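Local coordinates for protein serine repeat antigen 5 (Plasmodium falciparum, PDB 6X42) that is a papain-family cysteine protease homologue of the malaria parasite, a pseudo-zymogen that probably lacks conventional proteolytic activity, at residues 47-61 and 215-227. Numbering follows the deposited sequence.
With CA (calcium ion), chain C; EDO (1,2-ethanediol), chain F.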
loop_
_atom_site.group_PDB
_atom_site.type_symbol
_atom_site.label_atom_id
_atom_site.label_comp_id
_atom_site.label_asym_id
_atom_site.label_seq_id
_atom_site.Cartn_x
_atom_site.Cartn_y
_atom_site.Cartn_z
ATOM N N GLN A 47 -3.049 11.516 5.832
ATOM C CA GLN A 47 -2.343 12.323 4.844
ATOM C C GLN A 47 -2.818 13.777 4.798
ATOM O O GLN A 47 -2.159 14.621 4.169
ATOM C CB GLN A 47 -2.478 11.708 3.464
ATOM C CG GLN A 47 -3.853 11.833 2.858
ATOM C CD GLN A 47 -3.994 11.078 1.555
ATOM O OE1 GLN A 47 -4.099 9.852 1.524
ATOM N NE2 GLN A 47 -3.982 11.808 0.454
ATOM N N GLY A 48 -3.942 14.091 5.432
ATOM C CA GLY A 48 -4.445 15.451 5.395
ATOM C C GLY A 48 -4.856 15.847 3.989
ATOM O O GLY A 48 -5.210 15.012 3.154
ATOM N N ASN A 49 -4.766 17.139 3.709
ATOM C CA ASN A 49 -5.315 17.684 2.471
ATOM C C ASN A 49 -4.252 17.908 1.392
ATOM O O ASN A 49 -4.227 18.939 0.720
ATOM C CB ASN A 49 -6.106 18.950 2.774
ATOM C CG ASN A 49 -7.346 18.674 3.628
ATOM O OD1 ASN A 49 -7.849 17.550 3.671
ATOM N ND2 ASN A 49 -7.842 19.698 4.317
ATOM N N CYS A 50 -3.376 16.918 1.206
ATOM C CA CYS A 50 -2.467 16.836 0.076
ATOM C C CYS A 50 -2.628 15.463 -0.561
ATOM O O CYS A 50 -3.080 14.513 0.088
ATOM C CB CYS A 50 -0.993 17.013 0.472
ATOM S SG CYS A 50 -0.556 18.668 1.037
ATOM N N ASP A 51 -2.253 15.368 -1.836
ATOM C CA ASP A 51 -2.385 14.122 -2.611
ATOM C C ASP A 51 -1.119 13.282 -2.484
ATOM O O ASP A 51 -0.355 13.093 -3.430
ATOM C CB ASP A 51 -2.686 14.438 -4.062
ATOM C CG ASP A 51 -2.970 13.200 -4.892
ATOM O OD1 ASP A 51 -3.147 12.104 -4.321
ATOM O OD2 ASP A 51 -3.048 13.339 -6.134
ATOM N N THR A 52 -0.925 12.766 -1.265
ATOM C CA THR A 52 0.307 12.073 -0.913
ATOM C C THR A 52 0.088 10.590 -0.626
ATOM O O THR A 52 0.988 9.930 -0.091
ATOM C CB THR A 52 0.994 12.768 0.267
ATOM O OG1 THR A 52 0.005 12.964 1.269
ATOM C CG2 THR A 52 1.636 14.101 -0.149
ATOM N N SER A 53 -1.059 10.030 -1.020
ATOM C CA SER A 53 -1.291 8.609 -0.770
ATOM C C SER A 53 -0.231 7.727 -1.418
ATOM O O SER A 53 0.064 6.643 -0.900
ATOM C CB SER A 53 -2.678 8.172 -1.237
ATOM O OG SER A 53 -2.786 8.158 -2.659
ATOM N N TRP A 54 0.329 8.149 -2.555
ATOM C CA TRP A 54 1.368 7.345 -3.194
ATOM C C TRP A 54 2.515 7.086 -2.222
ATOM O O TRP A 54 3.124 6.010 -2.238
ATOM C CB TRP A 54 1.854 8.021 -4.474
ATOM C CG TRP A 54 2.519 9.365 -4.302
ATOM C CD1 TRP A 54 1.900 10.556 -4.065
ATOM C CD2 TRP A 54 3.912 9.637 -4.364
ATOM N NE1 TRP A 54 2.835 11.559 -3.984
ATOM C CE2 TRP A 54 4.076 11.020 -4.163
ATOM C CE3 TRP A 54 5.046 8.852 -4.584
ATOM C CZ2 TRP A 54 5.322 11.637 -4.185
ATOM C CZ3 TRP A 54 6.282 9.462 -4.585
ATOM C CH2 TRP A 54 6.408 10.843 -4.387
ATOM N N ILE A 55 2.822 8.066 -1.369
ATOM C CA ILE A 55 3.885 7.927 -0.377
ATOM C C ILE A 55 3.442 7.022 0.769
ATOM O O ILE A 55 4.171 6.121 1.187
ATOM C CB ILE A 55 4.318 9.303 0.159
ATOM C CG1 ILE A 55 4.687 10.261 -0.959
ATOM C CG2 ILE A 55 5.502 9.114 1.117
ATOM C CD1 ILE A 55 5.032 11.685 -0.460
ATOM N N PHE A 56 2.255 7.267 1.323
ATOM C CA PHE A 56 1.784 6.466 2.450
ATOM C C PHE A 56 1.654 4.995 2.085
ATOM O O PHE A 56 2.084 4.118 2.841
ATOM C CB PHE A 56 0.470 7.047 3.007
ATOM C CG PHE A 56 0.689 8.322 3.799
ATOM C CD1 PHE A 56 0.630 9.566 3.182
ATOM C CD2 PHE A 56 1.029 8.273 5.128
ATOM C CE1 PHE A 56 0.901 10.726 3.886
ATOM C CE2 PHE A 56 1.287 9.432 5.842
ATOM C CZ PHE A 56 1.230 10.664 5.208
ATOM N N ALA A 57 1.071 4.699 0.924
ATOM C CA ALA A 57 0.883 3.295 0.561
ATOM C C ALA A 57 2.214 2.618 0.230
ATOM O O ALA A 57 2.443 1.444 0.565
ATOM C CB ALA A 57 -0.082 3.191 -0.610
ATOM N N SER A 58 3.104 3.342 -0.445
ATOM C CA SER A 58 4.395 2.770 -0.800
ATOM C C SER A 58 5.240 2.533 0.440
ATOM O O SER A 58 5.882 1.484 0.576
ATOM C CB SER A 58 5.134 3.683 -1.776
ATOM O OG SER A 58 4.502 3.769 -3.039
ATOM N N LYS A 59 5.257 3.497 1.359
ATOM C CA LYS A 59 6.070 3.335 2.558
ATOM C C LYS A 59 5.504 2.246 3.463
ATOM O O LYS A 59 6.265 1.516 4.116
ATOM C CB LYS A 59 6.255 4.665 3.301
ATOM C CG LYS A 59 5.164 5.005 4.297
ATOM C CD LYS A 59 5.324 6.421 4.883
ATOM C CE LYS A 59 4.357 6.680 6.005
ATOM N NZ LYS A 59 4.840 6.108 7.289
ATOM N N TYR A 60 4.173 2.122 3.522
ATOM C CA TYR A 60 3.580 1.065 4.333
ATOM C C TYR A 60 3.972 -0.313 3.808
ATOM O O TYR A 60 4.227 -1.230 4.583
ATOM C CB TYR A 60 2.069 1.208 4.390
ATOM C CG TYR A 60 1.378 0.109 5.156
ATOM C CD1 TYR A 60 1.298 0.128 6.554
ATOM C CD2 TYR A 60 0.842 -0.985 4.491
ATOM C CE1 TYR A 60 0.641 -0.876 7.251
ATOM C CE2 TYR A 60 0.191 -1.987 5.171
ATOM C CZ TYR A 60 0.091 -1.942 6.548
ATOM O OH TYR A 60 -0.594 -2.960 7.182
ATOM N N HIS A 61 4.034 -0.468 2.486
ATOM C CA HIS A 61 4.489 -1.723 1.895
ATOM C C HIS A 61 5.912 -2.057 2.345
ATOM O O HIS A 61 6.193 -3.206 2.693
ATOM C CB HIS A 61 4.327 -1.626 0.375
ATOM C CG HIS A 61 4.660 -2.876 -0.386
ATOM N ND1 HIS A 61 4.086 -4.101 -0.137
ATOM C CD2 HIS A 61 5.477 -3.064 -1.449
ATOM C CE1 HIS A 61 4.570 -4.992 -0.992
ATOM N NE2 HIS A 61 5.394 -4.383 -1.819
ATOM N N ASP A 215 -12.456 3.226 -15.164
ATOM C CA ASP A 215 -11.434 2.936 -16.155
ATOM C C ASP A 215 -10.044 3.275 -15.635
ATOM O O ASP A 215 -9.054 2.669 -16.061
ATOM C CB ASP A 215 -11.758 3.780 -17.389
ATOM C CG ASP A 215 -11.104 3.311 -18.659
ATOM O OD1 ASP A 215 -10.474 2.227 -18.707
ATOM O OD2 ASP A 215 -11.312 4.057 -19.650
ATOM N N THR A 216 -9.956 4.232 -14.710
ATOM C CA THR A 216 -8.706 4.736 -14.184
ATOM C C THR A 216 -8.738 4.739 -12.662
ATOM O O THR A 216 -9.761 4.463 -12.029
ATOM C CB THR A 216 -8.393 6.145 -14.704
ATOM O OG1 THR A 216 -9.374 7.069 -14.231
ATOM C CG2 THR A 216 -8.374 6.175 -16.225
ATOM N N ALA A 217 -7.595 5.114 -12.084
ATOM C CA ALA A 217 -7.420 5.228 -10.640
ATOM C C ALA A 217 -6.622 6.482 -10.342
ATOM O O ALA A 217 -5.996 7.058 -11.234
ATOM C CB ALA A 217 -6.722 3.991 -10.066
ATOM N N ASP A 218 -6.625 6.895 -9.054
ATOM C CA ASP A 218 -5.937 8.118 -8.662
ATOM C C ASP A 218 -5.512 8.143 -7.206
ATOM O O ASP A 218 -4.993 9.173 -6.773
ATOM C CB ASP A 218 -6.797 9.361 -8.984
ATOM C CG ASP A 218 -8.101 9.395 -8.198
ATOM O OD1 ASP A 218 -8.276 8.549 -7.287
ATOM O OD2 ASP A 218 -8.943 10.273 -8.489
ATOM N N HIS A 219 -5.628 7.041 -6.460
ATOM C CA HIS A 219 -5.391 7.059 -5.025
ATOM C C HIS A 219 -4.844 5.698 -4.639
ATOM O O HIS A 219 -5.420 4.667 -4.992
ATOM C CB HIS A 219 -6.721 7.375 -4.308
ATOM C CG HIS A 219 -6.608 7.410 -2.825
ATOM N ND1 HIS A 219 -5.937 8.400 -2.144
ATOM C CD2 HIS A 219 -7.114 6.578 -1.888
ATOM C CE1 HIS A 219 -5.995 8.138 -0.852
ATOM N NE2 HIS A 219 -6.697 7.034 -0.670
ATOM N N ALA A 220 -3.727 5.712 -3.931
ATOM C CA ALA A 220 -3.057 4.495 -3.513
ATOM C C ALA A 220 -3.456 4.109 -2.092
ATOM O O ALA A 220 -3.513 4.955 -1.206
ATOM C CB ALA A 220 -1.545 4.652 -3.576
ATOM N N VAL A 221 -3.764 2.823 -1.911
ATOM C CA VAL A 221 -4.130 2.201 -0.651
ATOM C C VAL A 221 -3.310 0.917 -0.527
ATOM O O VAL A 221 -2.437 0.658 -1.345
ATOM C CB VAL A 221 -5.645 1.934 -0.568
ATOM C CG1 VAL A 221 -6.420 3.248 -0.561
ATOM C CG2 VAL A 221 -6.100 1.038 -1.719
ATOM N N ASN A 222 -3.551 0.119 0.520
ATOM C CA ASN A 222 -2.875 -1.171 0.637
ATOM C C ASN A 222 -3.909 -2.257 0.861
ATOM O O ASN A 222 -4.804 -2.108 1.696
ATOM C CB ASN A 222 -1.875 -1.188 1.792
ATOM C CG ASN A 222 -0.772 -0.169 1.615
ATOM O OD1 ASN A 222 -0.860 0.950 2.128
ATOM N ND2 ASN A 222 0.260 -0.535 0.850
ATOM N N ILE A 223 -3.751 -3.380 0.166
ATOM C CA ILE A 223 -4.471 -4.595 0.537
ATOM C C ILE A 223 -3.634 -5.308 1.580
ATOM O O ILE A 223 -2.434 -5.541 1.373
ATOM C CB ILE A 223 -4.768 -5.481 -0.679
ATOM C CG1 ILE A 223 -5.707 -4.767 -1.647
ATOM C CG2 ILE A 223 -5.366 -6.808 -0.218
ATOM C CD1 ILE A 223 -5.849 -5.472 -2.992
ATOM N N VAL A 224 -4.251 -5.602 2.724
ATOM C CA VAL A 224 -3.548 -6.125 3.891
ATOM C C VAL A 224 -4.088 -7.450 4.385
ATOM O O VAL A 224 -3.518 -8.017 5.325
ATOM C CB VAL A 224 -3.502 -5.088 5.034
ATOM C CG1 VAL A 224 -2.901 -3.787 4.533
ATOM C CG2 VAL A 224 -4.879 -4.851 5.659
ATOM N N GLY A 225 -5.174 -7.936 3.815
ATOM C CA GLY A 225 -5.777 -9.178 4.257
ATOM C C GLY A 225 -6.988 -9.465 3.396
ATOM O O GLY A 225 -7.245 -8.782 2.396
ATOM N N TYR A 226 -7.726 -10.498 3.795
ATOM C CA TYR A 226 -8.814 -11.018 2.976
ATOM C C TYR A 226 -9.543 -12.104 3.762
ATOM O O TYR A 226 -9.031 -12.649 4.748
ATOM C CB TYR A 226 -8.318 -11.599 1.644
ATOM C CG TYR A 226 -7.127 -12.513 1.791
ATOM C CD1 TYR A 226 -5.838 -12.030 1.593
ATOM C CD2 TYR A 226 -7.284 -13.859 2.128
ATOM C CE1 TYR A 226 -4.741 -12.851 1.729
ATOM C CE2 TYR A 226 -6.198 -14.682 2.244
ATOM C CZ TYR A 226 -4.925 -14.163 2.054
ATOM O OH TYR A 226 -3.804 -14.939 2.190
ATOM N N GLY A 227 -10.741 -12.431 3.294
ATOM C CA GLY A 227 -11.501 -13.497 3.919
ATOM C C GLY A 227 -12.741 -13.791 3.113
ATOM O O GLY A 227 -13.017 -13.161 2.093
HETATM CA CA CA C . -8.397 1.495 -17.981
HETATM C C1 EDO F . -7.120 11.772 -4.755
HETATM O O1 EDO F . -6.044 11.492 -5.656
HETATM C C2 EDO F . -7.767 13.085 -5.155
HETATM O O2 EDO F . -6.748 14.086 -5.166
HETATM O O HOH W 1 -4.202 10.836 -2.258
HETATM O O HOH W 2 -3.076 11.000 -7.512
HETATM O O HOH W 3 -6.207 1.570 -17.056
HETATM O O HOH W 4 -7.669 0.762 -20.094
#
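Ala57 O takes two donors, Asn222 ND2 at 3.0 Å and the helical His61 N, which arrive from opposite faces of its carbonyl plane. The Asn222 bond is nearly straight (173°), with Ala57 O in the plane of the asparagine amide. A buried side chain of the strand thus adds to the helix's own backbone bond. That amide also meets Tyr60: Asn222 CG lies 3.4 Å from Tyr60 CD2, with ring and amide planes 50° apart. Farther along, Val224 CG1 packs against CE2 and OH of the same tyrosine. Between these polar grips the small methyls of Ala57 and Ala220 let the backbones come close, their CB atoms 3.6 Å apart. At the helix start, a chi1 of 70° turns Ser53 OG toward the strand, where it accepts a bond from Ala220 N at 2.9 Å and lies 3.2 Å from His219 ND1. Gln47 OE1, bonded to Ser245, reaches the edge of the imidazole near CE1, while one water links Gln47 NE2, Asp51 OD1 and His219 ND1. With Asn244 as a further polar partner of His219, this matches the papain-fold active-site cleft, where, in active relatives, the central helix and the sheet domain bring a catalytic cysteine and histidine together; Ser53 probably stands where papain has its nucleophilic cysteine, and Gln47 where it has the oxyanion-hole glutamine.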